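Beta-agarase B (Zobellia galactanivorans, PDB 4ATF) cleaves the beta-1,4 linkages of agarose at random points in the chain, with retention of anomeric configuration, as a family 16 glycoside hydrolase. Local coordinates at residues W29-I34 against R300-V305; V107-Y112 against R206-L211. The protein carries 1 engineered substitution. One frame throughout, in Å; residues are numbered along the deposited sequence.

Contact 1 of 2, residues W29-I34 against R300-V305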
loop_
_atom_site.group_PDB
_atom_site.type_symbol
_atom_site.label_atom_id
_atom_site.label_comp_id
_atom_site.label_asym_id
_atom_site.label_seq_id
_atom_site.Cartn_x
_atom_site.Cartn_y
_atom_site.Cartn_z
ATOM N N TRP A 29 8.212 4.886 -21.994
ATOM C CA TRP A 29 7.444 4.032 -21.045
ATOM C C TRP A 29 6.458 3.141 -21.819
ATOM O O TRP A 29 5.602 3.644 -22.626
ATOM C CB TRP A 29 6.672 4.887 -20.012
ATOM C CG TRP A 29 7.553 5.620 -19.090
ATOM C CD1 TRP A 29 7.944 6.970 -19.146
ATOM C CD2 TRP A 29 8.303 5.033 -18.032
ATOM N NE1 TRP A 29 8.803 7.249 -18.090
ATOM C CE2 TRP A 29 9.056 6.073 -17.409
ATOM C CE3 TRP A 29 8.367 3.713 -17.512
ATOM C CZ2 TRP A 29 9.893 5.837 -16.288
ATOM C CZ3 TRP A 29 9.170 3.468 -16.392
ATOM C CH2 TRP A 29 9.920 4.555 -15.774
ATOM N N GLU A 30 6.552 1.834 -21.557
ATOM C CA GLU A 30 5.700 0.828 -22.230
ATOM C C GLU A 30 4.646 0.313 -21.256
ATOM O O GLU A 30 4.982 -0.249 -20.200
ATOM C CB GLU A 30 6.553 -0.345 -22.720
ATOM C CG GLU A 30 5.733 -1.462 -23.513
ATOM C CD GLU A 30 6.597 -2.719 -23.677
ATOM O OE1 GLU A 30 6.705 -3.588 -22.741
ATOM O OE2 GLU A 30 7.253 -2.756 -24.716
ATOM N N PHE A 31 3.381 0.505 -21.623
ATOM C CA PHE A 31 2.209 0.091 -20.809
ATOM C C PHE A 31 2.170 -1.444 -20.707
ATOM O O PHE A 31 2.295 -2.154 -21.734
ATOM C CB PHE A 31 0.965 0.631 -21.505
ATOM C CG PHE A 31 -0.349 0.245 -20.829
ATOM C CD1 PHE A 31 -0.820 0.932 -19.701
ATOM C CD2 PHE A 31 -1.107 -0.808 -21.337
ATOM C CE1 PHE A 31 -2.026 0.576 -19.061
ATOM C CE2 PHE A 31 -2.374 -1.194 -20.666
ATOM C CZ PHE A 31 -2.799 -0.470 -19.560
ATOM N N GLN A 32 2.004 -1.935 -19.491
ATOM C CA GLN A 32 1.940 -3.350 -19.170
ATOM C C GLN A 32 0.495 -3.758 -19.068
ATOM O O GLN A 32 -0.325 -3.082 -18.445
ATOM C CB GLN A 32 2.710 -3.672 -17.853
ATOM C CG GLN A 32 4.222 -3.264 -17.907
ATOM C CD GLN A 32 4.985 -3.934 -19.047
ATOM O OE1 GLN A 32 5.222 -5.105 -19.006
ATOM N NE2 GLN A 32 5.428 -3.149 -20.040
ATOM N N GLU A 33 0.179 -4.884 -19.704
ATOM C CA GLU A 33 -1.208 -5.361 -19.808
ATOM C C GLU A 33 -1.719 -5.900 -18.481
ATOM O O GLU A 33 -2.917 -6.048 -18.295
ATOM C CB GLU A 33 -1.349 -6.389 -20.936
ATOM C CG GLU A 33 -1.229 -5.788 -22.374
ATOM C CD GLU A 33 -2.339 -4.807 -22.728
ATOM O OE1 GLU A 33 -3.454 -4.892 -22.165
ATOM O OE2 GLU A 33 -2.077 -3.917 -23.564
ATOM N N ILE A 34 -0.841 -6.111 -17.520
ATOM C CA ILE A 34 -1.336 -6.387 -16.147
ATOM C C ILE A 34 -1.974 -5.186 -15.390
ATOM O O ILE A 34 -2.604 -5.367 -14.330
ATOM C CB ILE A 34 -0.252 -7.049 -15.308
ATOM C CG1 ILE A 34 0.990 -6.127 -15.236
ATOM C CG2 ILE A 34 0.066 -8.497 -15.931
ATOM C CD1 ILE A 34 1.980 -6.524 -14.106
ATOM N N ARG A 300 -1.882 1.475 -12.899
ATOM C CA ARG A 300 -1.228 1.379 -14.189
ATOM C C ARG A 300 0.257 1.132 -13.915
ATOM O O ARG A 300 0.826 1.644 -12.925
ATOM C CB ARG A 300 -1.504 2.640 -15.037
ATOM C CG ARG A 300 -0.842 3.968 -14.511
ATOM C CD ARG A 300 -1.483 5.144 -15.334
ATOM N NE ARG A 300 -0.813 6.411 -14.968
ATOM C CZ ARG A 300 -0.226 7.237 -15.855
ATOM N NH1 ARG A 300 -0.277 7.015 -17.189
ATOM N NH2 ARG A 300 0.362 8.365 -15.420
ATOM N N ILE A 301 0.861 0.334 -14.782
ATOM C CA ILE A 301 2.194 -0.202 -14.596
ATOM C C ILE A 301 2.952 -0.035 -15.937
ATOM O O ILE A 301 2.436 -0.418 -16.996
ATOM C CB ILE A 301 2.122 -1.723 -14.273
ATOM C CG1 ILE A 301 1.404 -1.951 -12.909
ATOM C CG2 ILE A 301 3.530 -2.309 -14.326
ATOM C CD1 ILE A 301 0.478 -3.236 -12.833
ATOM N N TYR A 302 4.146 0.567 -15.894
ATOM C CA TYR A 302 4.933 0.813 -17.122
ATOM C C TYR A 302 6.371 0.349 -16.927
ATOM O O TYR A 302 6.920 0.425 -15.812
ATOM C CB TYR A 302 4.971 2.319 -17.477
ATOM C CG TYR A 302 3.651 2.891 -17.853
ATOM C CD1 TYR A 302 2.700 3.240 -16.868
ATOM C CD2 TYR A 302 3.334 3.092 -19.197
ATOM C CE1 TYR A 302 1.469 3.751 -17.220
ATOM C CE2 TYR A 302 2.068 3.628 -19.575
ATOM C CZ TYR A 302 1.171 3.968 -18.564
ATOM O OH TYR A 302 -0.060 4.503 -18.926
ATOM N N LYS A 303 6.989 -0.118 -18.016
ATOM C CA LYS A 303 8.425 -0.504 -18.008
ATOM C C LYS A 303 9.151 0.378 -19.010
ATOM O O LYS A 303 8.590 0.696 -20.065
ATOM C CB LYS A 303 8.573 -2.026 -18.384
ATOM C CG LYS A 303 7.902 -2.939 -17.210
ATOM C CD LYS A 303 8.722 -4.196 -16.818
ATOM C CE LYS A 303 9.931 -3.772 -16.193
ATOM N NZ LYS A 303 10.456 -4.562 -15.119
ATOM N N PRO A 304 10.367 0.822 -18.684
ATOM C CA PRO A 304 11.130 1.633 -19.674
ATOM C C PRO A 304 11.743 0.743 -20.755
ATOM O O PRO A 304 12.396 -0.277 -20.401
ATOM C CB PRO A 304 12.216 2.276 -18.829
ATOM C CG PRO A 304 12.410 1.342 -17.622
ATOM C CD PRO A 304 11.091 0.593 -17.420
ATOM N N VAL A 305 11.544 1.090 -22.039
ATOM C CA VAL A 305 12.119 0.338 -23.171
ATOM C C VAL A 305 12.828 1.284 -24.151
ATOM O O VAL A 305 12.551 2.496 -24.178
ATOM C CB VAL A 305 11.047 -0.523 -23.891
ATOM C CG1 VAL A 305 10.245 -1.383 -22.828
ATOM C CG2 VAL A 305 10.040 0.344 -24.553
#
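The carbonyl oxygen Glu30 O is gripped from opposite faces of its plane. Lys303 N reaches it across the strands at 3.0 Å, while Gln32 NE2 of its own segment stands above the carbonyl plane at 2.9 Å. A bend at chi2 (-58°) brings Gln32 CD against the Lys303 side chain, which it crosses obliquely, 3.6 Å from Lys303 CG, and the same amide nitrogen also donates in its plane to the anti lone pair of Glu30 OE1. An alanine in place of Gln32 would probably leave Glu30 O with only the Lys303 N-H of this pair of donors, and the Glu30 carboxylate without its amide partner and freer to turn. In the family 16 beta-sandwich, strand 27-31 runs antiparallel to 293-306: Glu30 and Lys303 form a hydrogen-bonded pair, its second bond being Glu30 N to Lys303 O at 2.8 Å, flanked by the non-hydrogen-bonded pairs Trp29-Pro304 and Phe31-Tyr302. On the aromatic face Phe31 turns its edge to the Tyr302 ring in an offset edge-to-face pair, planes at 68°, and Tyr302 OH is bonded to Lys15 O. Trp29 crosses Tyr302 at about a right angle, and Trp29 CZ3 lies 3.6 Å from Pro304 CD.

Contact 2 of 2, residues V107-Y112 against R206-L211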
loop_
_atom_site.group_PDB
_atom_site.type_symbol
_atom_site.label_atom_id
_atom_site.label_comp_id
_atom_site.label_asym_id
_atom_site.label_seq_id
_atom_site.Cartn_x
_atom_site.Cartn_y
_atom_site.Cartn_z
ATOM N N VAL A 107 6.019 -7.994 -10.308
ATOM C CA VAL A 107 6.731 -6.950 -11.021
ATOM C C VAL A 107 8.153 -6.814 -10.462
ATOM O O VAL A 107 8.415 -7.143 -9.310
ATOM C CB VAL A 107 6.030 -5.579 -10.861
ATOM C CG1 VAL A 107 4.714 -5.586 -11.647
ATOM C CG2 VAL A 107 5.836 -5.206 -9.389
ATOM N N VAL A 108 9.056 -6.262 -11.259
ATOM C CA VAL A 108 10.388 -6.008 -10.731
ATOM C C VAL A 108 10.935 -4.716 -11.310
ATOM O O VAL A 108 10.530 -4.319 -12.443
ATOM C CB VAL A 108 11.288 -7.232 -11.040
ATOM C CG1 VAL A 108 11.542 -7.382 -12.594
ATOM C CG2 VAL A 108 12.616 -7.270 -10.114
ATOM N N TYR A 109 11.906 -4.098 -10.622
ATOM C CA TYR A 109 12.613 -2.897 -11.179
ATOM C C TYR A 109 13.229 -3.244 -12.570
ATOM O O TYR A 109 13.601 -4.424 -12.817
ATOM C CB TYR A 109 13.749 -2.414 -10.239
ATOM C CG TYR A 109 14.893 -3.372 -10.192
ATOM C CD1 TYR A 109 15.972 -3.288 -11.145
ATOM C CD2 TYR A 109 14.897 -4.404 -9.286
ATOM C CE1 TYR A 109 16.998 -4.243 -11.173
ATOM C CE2 TYR A 109 15.880 -5.386 -9.332
ATOM C CZ TYR A 109 16.939 -5.271 -10.238
ATOM O OH TYR A 109 17.900 -6.222 -10.231
ATOM N N PRO A 110 13.361 -2.255 -13.486
ATOM C CA PRO A 110 12.837 -0.884 -13.394
ATOM C C PRO A 110 11.337 -0.935 -13.712
ATOM O O PRO A 110 10.910 -1.595 -14.693
ATOM C CB PRO A 110 13.615 -0.106 -14.496
ATOM C CG PRO A 110 13.902 -1.169 -15.595
ATOM C CD PRO A 110 14.179 -2.471 -14.717
ATOM N N VAL A 111 10.527 -0.260 -12.889
ATOM C CA VAL A 111 9.074 -0.305 -13.121
ATOM C C VAL A 111 8.420 0.922 -12.441
ATOM O O VAL A 111 8.821 1.323 -11.330
ATOM C CB VAL A 111 8.406 -1.614 -12.577
ATOM C CG1 VAL A 111 8.607 -1.787 -11.006
ATOM C CG2 VAL A 111 6.950 -1.787 -13.063
ATOM N N TYR A 112 7.457 1.525 -13.109
ATOM C CA TYR A 112 6.716 2.671 -12.555
ATOM C C TYR A 112 5.300 2.133 -12.330
ATOM O O TYR A 112 4.696 1.614 -13.290
ATOM C CB TYR A 112 6.610 3.837 -13.598
ATOM C CG TYR A 112 5.838 5.005 -12.993
ATOM C CD1 TYR A 112 6.396 5.705 -11.918
ATOM C CD2 TYR A 112 4.548 5.340 -13.421
ATOM C CE1 TYR A 112 5.685 6.752 -11.254
ATOM C CE2 TYR A 112 3.813 6.420 -12.776
ATOM C CZ TYR A 112 4.405 7.096 -11.675
ATOM O OH TYR A 112 3.766 8.092 -10.985
ATOM N N ARG A 206 13.462 2.011 -9.443
ATOM C CA ARG A 206 14.405 2.077 -10.592
ATOM C C ARG A 206 15.441 0.910 -10.551
ATOM O O ARG A 206 15.752 0.290 -11.599
ATOM C CB ARG A 206 15.121 3.433 -10.625
ATOM C CG ARG A 206 16.043 3.650 -11.876
ATOM C CD ARG A 206 16.843 4.967 -11.638
ATOM N NE ARG A 206 17.986 4.781 -10.735
ATOM C CZ ARG A 206 18.804 5.745 -10.305
ATOM N NH1 ARG A 206 18.599 7.027 -10.691
ATOM N NH2 ARG A 206 19.843 5.412 -9.502
ATOM N N ASP A 207 15.962 0.612 -9.359
ATOM C CA ASP A 207 16.943 -0.431 -9.200
ATOM C C ASP A 207 16.905 -0.783 -7.696
ATOM O O ASP A 207 16.172 -0.138 -6.956
ATOM C CB ASP A 207 18.383 0.005 -9.673
ATOM C CG ASP A 207 18.898 1.305 -8.988
ATOM O OD1 ASP A 207 19.243 1.277 -7.765
ATOM O OD2 ASP A 207 19.029 2.343 -9.681
ATOM N N PRO A 208 17.704 -1.764 -7.227
ATOM C CA PRO A 208 17.634 -2.158 -5.779
ATOM C C PRO A 208 17.956 -1.050 -4.761
ATOM O O PRO A 208 17.649 -1.207 -3.550
ATOM C CB PRO A 208 18.704 -3.292 -5.681
ATOM C CG PRO A 208 18.667 -3.936 -7.138
ATOM C CD PRO A 208 18.558 -2.679 -8.037
ATOM N N TRP A 209 18.546 0.061 -5.226
ATOM C CA TRP A 209 18.998 1.151 -4.335
ATOM C C TRP A 209 18.332 2.521 -4.570
ATOM O O TRP A 209 18.812 3.555 -4.063
ATOM C CB TRP A 209 20.515 1.275 -4.376
ATOM C CG TRP A 209 21.217 -0.014 -3.977
ATOM C CD1 TRP A 209 21.926 -0.856 -4.800
ATOM C CD2 TRP A 209 21.224 -0.625 -2.657
ATOM N NE1 TRP A 209 22.432 -1.952 -4.042
ATOM C CE2 TRP A 209 21.965 -1.839 -2.751
ATOM C CE3 TRP A 209 20.623 -0.271 -1.417
ATOM C CZ2 TRP A 209 22.187 -2.674 -1.648
ATOM C CZ3 TRP A 209 20.827 -1.110 -0.310
ATOM C CH2 TRP A 209 21.633 -2.282 -0.437
ATOM N N HIS A 210 17.241 2.555 -5.344
ATOM C CA HIS A 210 16.731 3.857 -5.801
ATOM C C HIS A 210 15.205 3.790 -5.999
ATOM O O HIS A 210 14.720 3.063 -6.883
ATOM C CB HIS A 210 17.442 4.329 -7.135
ATOM C CG HIS A 210 17.207 5.772 -7.439
ATOM N ND1 HIS A 210 16.093 6.231 -8.112
ATOM C CD2 HIS A 210 17.925 6.863 -7.115
ATOM C CE1 HIS A 210 16.152 7.557 -8.222
ATOM N NE2 HIS A 210 17.259 7.964 -7.618
ATOM N N LEU A 211 14.477 4.579 -5.191
ATOM C CA LEU A 211 12.976 4.688 -5.258
ATOM C C LEU A 211 12.648 6.165 -5.432
ATOM O O LEU A 211 13.267 6.995 -4.793
ATOM C CB LEU A 211 12.334 4.209 -3.921
ATOM C CG LEU A 211 12.638 2.753 -3.507
ATOM C CD1 LEU A 211 12.039 2.443 -2.058
ATOM C CD2 LEU A 211 12.100 1.769 -4.605
#
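The type I beta turn from Asp207 to His210, which joins strands 199-207 and 210-215 into a hairpin, meets the bend that leads into strand 111-118. Tyr109 of that bend lays its ring against the start of the turn. Pro208 CD sits over the middle of the ring, 3.8 Å from the centroid and 12° off the normal, a CH-pi contact made by the CD methylene. Asp207 C lies over the same face, displaced toward the rim, and Asp207 CA is 3.6 Å from Tyr109 CD1. Tyr109 CG stands between the backbone N and the carbonyl carbon (chi1 69°), the crowded position, which starts the side chain toward the turn. Next to it, the peptide bond before Pro110 is cis, and Pro110 CA packs 3.6 Å from Arg206 O. The ring of Trp205 also meets Tyr109, its plane turned by about 60°. In the sheet of the family 16 beta-sandwich, strands 111-118 and 199-207 are antiparallel neighbours, and this contact lies at the end where one enters and the other leaves. Bonds within the turn are likely to hold its shape. Asp207 OD1 accepts from Trp209 N at 2.9 Å, making an Asx turn, while the other carboxylate oxygen, Asp207 OD2, is held side-on by Arg206. Arg206 NE approaches it at 2.9 Å, nearly in line with the C-O bond, and Arg206 NH2 takes the syn lone pair at 3.2 Å, so both donors of this salt bridge converge on one oxygen.

From the N terminus the chain first lays down strand 27-31; residues 29-34 meet 300-305, 266 positions further on at the closest ends, so contact 1 closes a loop embracing nearly the whole catalytic domain. Nested within it, contact 2 closes a shorter loop between the bend before strand 111-118 and the turn after 199-207. The principle is that strands distant in sequence become sheet neighbours: 27-31, 293-306, 111-118 and 199-207 follow one another across the sheet. Contacts 1 and 2, their centres about 13 Å apart, meet directly, since Tyr302 N probably bonds to Tyr112 O at 2.9 Å and Lys303 NZ to Val108 O at 2.7 Å.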